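Local coordinates for protein adenylyltransferase and sulfurtransferase uba4 (Chaetomium thermophilum, PDB 6YUB) that probably activates the ubiquitin-like sulfur carrier Urm1 with ATP and then transfers sulfur to it, for tRNA thiolation and molybdenum cofactor synthesis, at residues B[38-43]-B[130-135]; B[125-130]-B[151-156]; B[205-210]-B[254-259]. All coordinates share one frame; numbering follows the deposited sequence.

How the interactions relate
All three contacts lie in the N-terminal ThiF-type adenylyltransferase part of the protein and reach the same mixed sheet. Interactions 1 and 2 share Asp130, and their centres are 9 Å apart. They touch where strand 36-40 runs beside strand 127-130, with Leu129 N 2.9 Å from Leu38 O. Interaction 1 holds Asp133 and Asn134 of the predicted ATP site. Interaction 2 lies deeper; the side chain of Leu152 is about 10 Å from the bound zinc ion. Interaction 3 is more remote, its centre 19 Å from that of interaction 1 and 23 Å from that of interaction 2. Its Met207 side chain is still about 6 Å from that of His75, another residue predicted to bind ATP.

Interaction 1 of 3, residues B[38-43]-B[130-135]; sequences LIIGAG and DCTDNP
The methyl CG2 of Thr132 lies against CG2 of Ile40, the two side chains side by side and pointing the same way, with 3.5 Å between these carbons. The contact sits where two parallel strands of a Rossmann-type fold end. Gly41 and Gly43 belong to a GxGxxG pattern after strand 36-40, consistent with the nucleotide-binding turn of this family. Asp133 and Asn134 on the other segment are predicted to bind ATP.

One backbone bond joins the segments. Cys131 N donates to Ile40 O over 2.8 Å, but the bond is bent, with 133° at the hydrogen. Thr132 N is also near that oxygen but is badly aimed, and it turns instead to Asp130. Cys131 points toward the other segment. Its SG, anti to the carbonyl carbon (chi1 -54°), reaches CG2 of Ile39 at 3.8 Å. Helix 46-56 covers Ile39 through Ala50 and Leu53.

Gly41 passes close to the Cys131 carbonyl. A CB here would stand 2.4 Å from Cys131 O, and the backbone angles of Gly41 would also press it on the preceding carbonyl. Further along, water 1 bridges the segments. It accepts from Gly43 N and donates to Cys131 O. Ala42 N, between the two glycines, is bonded to Asp65, a further residue predicted to bind ATP.

Asp130 OD1 fixes the start of the loop between strand 127-130 and helix 135-148 in an Asx turn. The hydroxyl of Thr132 sits between its own backbone N and carbonyl carbon, the crowded position, which brings it to this carboxylate. Two donors grip OD1. Thr132 OG1 comes to its syn lone pair at 2.7 Å, while Thr132 N, 3.2 Å from OD1, approaches from above the carboxylate plane.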
loop_
_atom_site.group_PDB
_atom_site.type_symbol
_atom_site.label_atom_id
_atom_site.label_comp_id
_atom_site.label_asym_id
_atom_site.label_seq_id
_atom_site.Cartn_x
_atom_site.Cartn_y
_atom_site.Cartn_z
ATOM N N LEU B 38 12.226 3.531 -18.928
ATOM C CA LEU B 38 12.072 4.979 -18.887
ATOM C C LEU B 38 11.149 5.361 -17.739
ATOM O O LEU B 38 10.070 4.777 -17.581
ATOM C CB LEU B 38 11.509 5.497 -20.214
ATOM C CG LEU B 38 11.309 7.006 -20.331
ATOM C CD1 LEU B 38 12.651 7.726 -20.285
ATOM C CD2 LEU B 38 10.546 7.364 -21.605
ATOM N N ILE B 39 11.575 6.333 -16.942
ATOM C CA ILE B 39 10.792 6.849 -15.822
ATOM C C ILE B 39 10.475 8.306 -16.131
ATOM O O ILE B 39 11.376 9.153 -16.138
ATOM C CB ILE B 39 11.532 6.717 -14.485
ATOM C CG1 ILE B 39 11.866 5.248 -14.204
ATOM C CG2 ILE B 39 10.696 7.305 -13.359
ATOM C CD1 ILE B 39 12.697 5.026 -12.950
ATOM N N ILE B 40 9.205 8.597 -16.388
ATOM C CA ILE B 40 8.765 9.940 -16.748
ATOM C C ILE B 40 8.243 10.588 -15.471
ATOM O O ILE B 40 7.144 10.275 -15.005
ATOM C CB ILE B 40 7.703 9.915 -17.851
ATOM C CG1 ILE B 40 8.156 9.018 -19.004
ATOM C CG2 ILE B 40 7.439 11.326 -18.358
ATOM C CD1 ILE B 40 7.112 8.835 -20.088
ATOM N N GLY B 41 9.024 11.502 -14.912
ATOM C CA GLY B 41 8.679 12.132 -13.655
ATOM C C GLY B 41 9.608 11.703 -12.536
ATOM O O GLY B 41 9.736 10.505 -12.260
ATOM N N ALA B 42 10.253 12.665 -11.881
ATOM C CA ALA B 42 11.238 12.394 -10.842
ATOM C C ALA B 42 10.767 12.881 -9.475
ATOM O O ALA B 42 11.552 13.412 -8.685
ATOM C CB ALA B 42 12.581 13.034 -11.192
ATOM N N GLY B 43 9.482 12.693 -9.177
ATOM C CA GLY B 43 8.917 13.148 -7.922
ATOM C C GLY B 43 8.444 12.031 -7.011
ATOM O O GLY B 43 9.148 11.033 -6.823
ATOM N N ASP B 130 4.869 5.846 -16.364
ATOM C CA ASP B 130 4.345 7.202 -16.240
ATOM C C ASP B 130 4.296 7.567 -14.759
ATOM O O ASP B 130 3.450 7.055 -14.016
ATOM C CB ASP B 130 2.960 7.319 -16.873
ATOM C CG ASP B 130 2.163 8.488 -16.314
ATOM O OD1 ASP B 130 2.640 9.641 -16.413
ATOM O OD2 ASP B 130 1.070 8.251 -15.757
ATOM N N CYS B 131 5.216 8.428 -14.326
ATOM C CA CYS B 131 5.239 8.950 -12.967
ATOM C C CYS B 131 4.958 10.451 -12.923
ATOM O O CYS B 131 5.351 11.132 -11.967
ATOM C CB CYS B 131 6.580 8.649 -12.303
ATOM S SG CYS B 131 7.077 6.895 -12.319
ATOM N N THR B 132 4.275 10.981 -13.948
ATOM C CA THR B 132 4.066 12.419 -14.049
ATOM C C THR B 132 3.042 12.924 -13.041
ATOM O O THR B 132 3.159 14.058 -12.558
ATOM C CB THR B 132 3.602 12.785 -15.465
ATOM O OG1 THR B 132 2.320 12.185 -15.723
ATOM C CG2 THR B 132 4.603 12.299 -16.504
ATOM N N ASP B 133 2.034 12.114 -12.719
ATOM C CA ASP B 133 0.939 12.539 -11.846
ATOM C C ASP B 133 0.157 13.693 -12.469
ATOM O O ASP B 133 -0.432 14.518 -11.763
ATOM C CB ASP B 133 1.457 12.931 -10.459
ATOM C CG ASP B 133 0.648 12.311 -9.336
ATOM O OD1 ASP B 133 -0.570 12.102 -9.522
ATOM O OD2 ASP B 133 1.231 12.028 -8.267
ATOM N N ASN B 134 0.149 13.757 -13.797
ATOM C CA ASN B 134 -0.564 14.792 -14.544
ATOM C C ASN B 134 -1.592 14.125 -15.450
ATOM O O ASN B 134 -1.208 13.369 -16.358
ATOM C CB ASN B 134 0.417 15.637 -15.369
ATOM C CG ASN B 134 -0.269 16.778 -16.114
ATOM O OD1 ASN B 134 -1.419 16.664 -16.539
ATOM N ND2 ASN B 134 0.443 17.884 -16.274
ATOM N N PRO B 135 -2.891 14.367 -15.260
ATOM C CA PRO B 135 -3.882 13.654 -16.091
ATOM C C PRO B 135 -3.709 13.876 -17.587
ATOM O O PRO B 135 -3.814 12.916 -18.362
ATOM C CB PRO B 135 -5.231 14.197 -15.587
ATOM C CG PRO B 135 -4.913 15.390 -14.736
ATOM C CD PRO B 135 -3.524 15.189 -14.212
HETATM O O HOH W 1 7.144 11.465 -9.948
#

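Interaction 2 of 3, residues B[125-130]-B[151-156]; sequences WDVILD and PLVSAA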
loop_
_atom_site.group_PDB
_atom_site.type_symbol
_atom_site.label_atom_id
_atom_site.label_comp_id
_atom_site.label_asym_id
_atom_site.label_seq_id
_atom_site.Cartn_x
_atom_site.Cartn_y
_atom_site.Cartn_z
ATOM N N TRP B 125 13.073 3.058 -25.600
ATOM C CA TRP B 125 12.953 2.341 -24.336
ATOM C C TRP B 125 12.015 1.148 -24.438
ATOM O O TRP B 125 11.093 1.121 -25.255
ATOM C CB TRP B 125 12.483 3.303 -23.233
ATOM C CG TRP B 125 13.394 4.490 -23.119
ATOM C CD1 TRP B 125 13.250 5.696 -23.737
ATOM C CD2 TRP B 125 14.608 4.570 -22.360
ATOM N NE1 TRP B 125 14.294 6.525 -23.410
ATOM C CE2 TRP B 125 15.140 5.859 -22.563
ATOM C CE3 TRP B 125 15.289 3.681 -21.521
ATOM C CZ2 TRP B 125 16.324 6.283 -21.959
ATOM C CZ3 TRP B 125 16.466 4.099 -20.928
ATOM C CH2 TRP B 125 16.972 5.396 -21.149
ATOM N N ASP B 126 12.267 0.150 -23.598
ATOM C CA ASP B 126 11.537 -1.105 -23.636
ATOM C C ASP B 126 10.240 -1.048 -22.835
ATOM O O ASP B 126 9.196 -1.498 -23.313
ATOM C CB ASP B 126 12.414 -2.249 -23.109
ATOM C CG ASP B 126 13.696 -2.411 -23.897
ATOM O OD1 ASP B 126 13.673 -2.187 -25.126
ATOM O OD2 ASP B 126 14.728 -2.763 -23.286
ATOM N N VAL B 127 10.300 -0.507 -21.622
ATOM C CA VAL B 127 9.138 -0.391 -20.752
ATOM C C VAL B 127 9.024 1.055 -20.299
ATOM O O VAL B 127 10.025 1.682 -19.933
ATOM C CB VAL B 127 9.235 -1.332 -19.535
ATOM C CG1 VAL B 127 8.066 -1.097 -18.588
ATOM C CG2 VAL B 127 9.286 -2.777 -19.990
ATOM N N ILE B 128 7.805 1.585 -20.323
ATOM C CA ILE B 128 7.548 2.980 -19.987
ATOM C C ILE B 128 6.808 3.027 -18.659
ATOM O O ILE B 128 5.821 2.314 -18.470
ATOM C CB ILE B 128 6.736 3.696 -21.083
ATOM C CG1 ILE B 128 7.322 3.421 -22.466
ATOM C CG2 ILE B 128 6.683 5.178 -20.802
ATOM C CD1 ILE B 128 8.774 3.777 -22.612
ATOM N N LEU B 129 7.277 3.868 -17.745
ATOM C CA LEU B 129 6.585 4.138 -16.492
ATOM C C LEU B 129 6.169 5.601 -16.485
ATOM O O LEU B 129 7.017 6.498 -16.611
ATOM C CB LEU B 129 7.470 3.817 -15.292
ATOM C CG LEU B 129 7.527 2.352 -14.838
ATOM C CD1 LEU B 129 8.063 1.468 -15.951
ATOM C CD2 LEU B 129 8.383 2.208 -13.578
ATOM N N ASP B 130 4.869 5.846 -16.364
ATOM C CA ASP B 130 4.345 7.202 -16.240
ATOM C C ASP B 130 4.296 7.567 -14.759
ATOM O O ASP B 130 3.450 7.055 -14.016
ATOM C CB ASP B 130 2.960 7.319 -16.873
ATOM C CG ASP B 130 2.163 8.488 -16.314
ATOM O OD1 ASP B 130 2.640 9.641 -16.413
ATOM O OD2 ASP B 130 1.070 8.251 -15.757
ATOM N N PRO B 151 4.831 -1.243 -23.744
ATOM C CA PRO B 151 4.053 -1.490 -22.524
ATOM C C PRO B 151 4.201 -0.329 -21.553
ATOM O O PRO B 151 5.292 0.225 -21.375
ATOM C CB PRO B 151 4.670 -2.778 -21.962
ATOM C CG PRO B 151 6.096 -2.718 -22.406
ATOM C CD PRO B 151 6.091 -2.020 -23.762
ATOM N N LEU B 152 3.092 0.029 -20.916
ATOM C CA LEU B 152 3.026 1.205 -20.060
ATOM C C LEU B 152 2.590 0.816 -18.658
ATOM O O LEU B 152 1.564 0.149 -18.480
ATOM C CB LEU B 152 2.057 2.242 -20.643
ATOM C CG LEU B 152 1.680 3.431 -19.762
ATOM C CD1 LEU B 152 2.909 4.263 -19.418
ATOM C CD2 LEU B 152 0.629 4.290 -20.456
ATOM N N VAL B 153 3.371 1.228 -17.665
ATOM C CA VAL B 153 2.993 1.107 -16.260
ATOM C C VAL B 153 2.696 2.517 -15.764
ATOM O O VAL B 153 3.607 3.341 -15.621
ATOM C CB VAL B 153 4.089 0.436 -15.425
ATOM C CG1 VAL B 153 3.605 0.191 -14.003
ATOM C CG2 VAL B 153 4.531 -0.871 -16.080
ATOM N N SER B 154 1.425 2.805 -15.510
ATOM C CA SER B 154 0.980 4.145 -15.152
ATOM C C SER B 154 0.392 4.156 -13.748
ATOM O O SER B 154 -0.380 3.265 -13.378
ATOM C CB SER B 154 -0.060 4.655 -16.165
ATOM O OG SER B 154 -0.761 5.775 -15.655
ATOM N N ALA B 155 0.765 5.171 -12.972
ATOM C CA ALA B 155 0.261 5.369 -11.620
ATOM C C ALA B 155 -0.126 6.831 -11.447
ATOM O O ALA B 155 0.274 7.695 -12.229
ATOM C CB ALA B 155 1.300 4.966 -10.565
ATOM N N ALA B 156 -0.904 7.106 -10.404
ATOM C CA ALA B 156 -1.424 8.450 -10.213
ATOM C C ALA B 156 -1.874 8.649 -8.777
ATOM O O ALA B 156 -2.097 7.692 -8.034
ATOM C CB ALA B 156 -2.594 8.732 -11.171
HETATM O O HOH W 2 1.232 9.806 -13.534
#
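Val153 and Leu129 lie side by side on one face of the sheet, pointing the same way, with Leu129 CG 4.0 Å from Val153 CB. The two strands run parallel and pair closely. Val153 N gives Ile128 O a nearly straight bond of 2.8 Å. Ile128 N donates to Pro151 O, and Asp130 N to Val153 O at 2.9 Å. On the face of Ile128 and Asp130, Leu152 CD1 packs on Ile128 CG2.

The pairing slackens toward the C-terminal ends. Ala155 N reaches Asp130 O only in a weak bond of 3.4 Å. Water 2 enters here and donates to both Asp130 OD2 and Ala155 O. Ser154 OG lies 3.1 Å from Asp130 OD2. Asp130 OD1 is held by Thr132. At the other end Asp126 is partly exposed, and its OD2 accepts from the backbone N of Lys36.

Helix 135-148 connects the two strands in a beta-alpha-beta crossover. That helix lies over Asp130 and Ser154 through Arg138. Helix 208-228 covers the face of Leu129 with Gln218 and Ala222, and strand 36-40 borders strand 127-130.

Interaction 3 of 3, residues B[205-210]-B[254-259]; sequences GIMGPV and YTYDLN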
loop_
_atom_site.group_PDB
_atom_site.type_symbol
_atom_site.label_atom_id
_atom_site.label_comp_id
_atom_site.label_asym_id
_atom_site.label_seq_id
_atom_site.Cartn_x
_atom_site.Cartn_y
_atom_site.Cartn_z
ATOM N N GLY B 205 -2.443 18.247 -2.259
ATOM C CA GLY B 205 -2.177 17.622 -0.975
ATOM C C GLY B 205 -2.147 16.109 -1.065
ATOM O O GLY B 205 -3.163 15.477 -1.335
ATOM N N ILE B 206 -0.976 15.525 -0.831
ATOM C CA ILE B 206 -0.783 14.086 -0.954
ATOM C C ILE B 206 0.102 13.608 0.188
ATOM O O ILE B 206 1.038 14.304 0.599
ATOM C CB ILE B 206 -0.160 13.717 -2.318
ATOM C CG1 ILE B 206 -0.148 12.199 -2.520
ATOM C CG2 ILE B 206 1.253 14.269 -2.417
ATOM C CD1 ILE B 206 -1.528 11.594 -2.702
ATOM N N MET B 207 -0.193 12.414 0.695
ATOM C CA MET B 207 0.632 11.784 1.716
ATOM C C MET B 207 1.752 10.989 1.058
ATOM O O MET B 207 1.558 10.372 0.006
ATOM C CB MET B 207 -0.209 10.868 2.603
ATOM C CG MET B 207 -1.233 11.595 3.459
ATOM S SD MET B 207 -0.493 12.786 4.595
ATOM C CE MET B 207 0.597 11.730 5.548
ATOM N N GLY B 208 2.925 11.009 1.687
ATOM C CA GLY B 208 4.087 10.329 1.171
ATOM C C GLY B 208 3.883 8.841 0.981
ATOM O O GLY B 208 4.133 8.292 -0.096
ATOM N N PRO B 209 3.435 8.151 2.032
ATOM C CA PRO B 209 3.255 6.693 1.907
ATOM C C PRO B 209 2.343 6.292 0.758
ATOM O O PRO B 209 2.581 5.261 0.115
ATOM C CB PRO B 209 2.668 6.294 3.273
ATOM C CG PRO B 209 3.143 7.353 4.211
ATOM C CD PRO B 209 3.177 8.632 3.404
ATOM N N VAL B 210 1.302 7.078 0.478
ATOM C CA VAL B 210 0.408 6.759 -0.634
ATOM C C VAL B 210 1.189 6.715 -1.941
ATOM O O VAL B 210 1.280 5.674 -2.605
ATOM C CB VAL B 210 -0.746 7.774 -0.707
ATOM C CG1 VAL B 210 -1.529 7.591 -1.997
ATOM C CG2 VAL B 210 -1.656 7.640 0.507
ATOM N N TYR B 254 -5.620 2.211 -4.037
ATOM C CA TYR B 254 -5.302 2.210 -2.616
ATOM C C TYR B 254 -5.838 3.491 -1.990
ATOM O O TYR B 254 -5.407 4.589 -2.353
ATOM C CB TYR B 254 -3.798 2.090 -2.386
ATOM C CG TYR B 254 -3.415 2.231 -0.930
ATOM C CD1 TYR B 254 -4.056 1.479 0.048
ATOM C CD2 TYR B 254 -2.425 3.116 -0.534
ATOM C CE1 TYR B 254 -3.721 1.606 1.378
ATOM C CE2 TYR B 254 -2.079 3.249 0.798
ATOM C CZ TYR B 254 -2.727 2.493 1.748
ATOM O OH TYR B 254 -2.396 2.618 3.073
ATOM N N THR B 255 -6.770 3.345 -1.055
ATOM C CA THR B 255 -7.380 4.475 -0.367
ATOM C C THR B 255 -6.760 4.616 1.018
ATOM O O THR B 255 -6.663 3.639 1.766
ATOM C CB THR B 255 -8.895 4.295 -0.258
ATOM O OG1 THR B 255 -9.450 4.134 -1.568
ATOM C CG2 THR B 255 -9.532 5.505 0.412
ATOM N N TYR B 256 -6.349 5.838 1.352
ATOM C CA TYR B 256 -5.606 6.132 2.578
ATOM C C TYR B 256 -6.397 7.160 3.376
ATOM O O TYR B 256 -6.561 8.303 2.936
ATOM C CB TYR B 256 -4.208 6.643 2.237
ATOM C CG TYR B 256 -3.303 6.923 3.419
ATOM C CD1 TYR B 256 -3.341 8.146 4.077
ATOM C CD2 TYR B 256 -2.391 5.973 3.856
ATOM C CE1 TYR B 256 -2.509 8.408 5.146
ATOM C CE2 TYR B 256 -1.554 6.225 4.924
ATOM C CZ TYR B 256 -1.615 7.446 5.566
ATOM O OH TYR B 256 -0.777 7.708 6.633
ATOM N N ASP B 257 -6.879 6.755 4.546
ATOM C CA ASP B 257 -7.636 7.624 5.438
ATOM C C ASP B 257 -6.891 7.737 6.761
ATOM O O ASP B 257 -6.575 6.720 7.388
ATOM C CB ASP B 257 -9.054 7.089 5.658
ATOM C CG ASP B 257 -9.972 8.116 6.293
ATOM O OD1 ASP B 257 -9.578 8.725 7.309
ATOM O OD2 ASP B 257 -11.086 8.321 5.769
ATOM N N LEU B 258 -6.621 8.973 7.183
ATOM C CA LEU B 258 -5.783 9.202 8.353
ATOM C C LEU B 258 -6.441 8.757 9.654
ATOM O O LEU B 258 -5.735 8.581 10.655
ATOM C CB LEU B 258 -5.419 10.685 8.444
ATOM C CG LEU B 258 -4.502 11.213 7.343
ATOM C CD1 LEU B 258 -4.548 12.730 7.284
ATOM C CD2 LEU B 258 -3.074 10.735 7.564
ATOM N N ASN B 259 -7.761 8.569 9.668
ATOM C CA ASN B 259 -8.480 8.236 10.890
ATOM C C ASN B 259 -8.908 6.772 10.937
ATOM O O ASN B 259 -9.784 6.410 11.729
ATOM C CB ASN B 259 -9.703 9.141 11.044
ATOM C CG ASN B 259 -10.292 9.098 12.441
ATOM O OD1 ASN B 259 -9.564 9.153 13.434
ATOM N ND2 ASN B 259 -11.613 8.983 12.526
#
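Val210 CG2 presses against the base of the Tyr256 side chain. It stands 3.2 Å from Tyr256 CB and 3.4 Å from CG, the tightest approach of the contact. The two side chains cross at a slant. Tyr256 holds its ring anti to the backbone N (chi1 -177°), which sends it from the chain toward the segment 205-210. Val210 CG2 also comes within 4.4 Å of Tyr254 CE2, so one methyl touches two tyrosines. Tyr254 in turn stacks on Phe267 of the next strand.

The Met207 side chain crosses that of Tyr256 at about a right angle, with CG 3.8 Å from CE1 of the ring. The side chain then bends at both chi2 (-60°) and chi3 (-59°). This carries CE toward Leu258, where CD2 is 4.3 Å away. All these contacts are apolar, and no hydrogen bond links the two segments.

In the fold, Met207 is the N-cap residue of helix 208-228. The contact thus sets the start of that helix against the end of strand 250-255 and the loop after it. This strand belongs to the mixed sheet of the ThiF-type adenylyltransferase part. Residues 191-204, which directly precede Gly205, are not modelled, and they include Cys201, the predicted thioester cysteine.

The polar bonds go to other partners. Tyr256 OH bonds to the backbone of the chain of another protein, and Leu258 O accepts from a side chain there. Replacing Tyr256 by an alanine would probably leave a gap beside Val210 and Met207 and cost that neighbouring chain its hydrogen bond. Within the loop, Asp257 OD1 uses its anti lone pair to accept from Asn259 N at 3.0 Å, which makes an Asx turn.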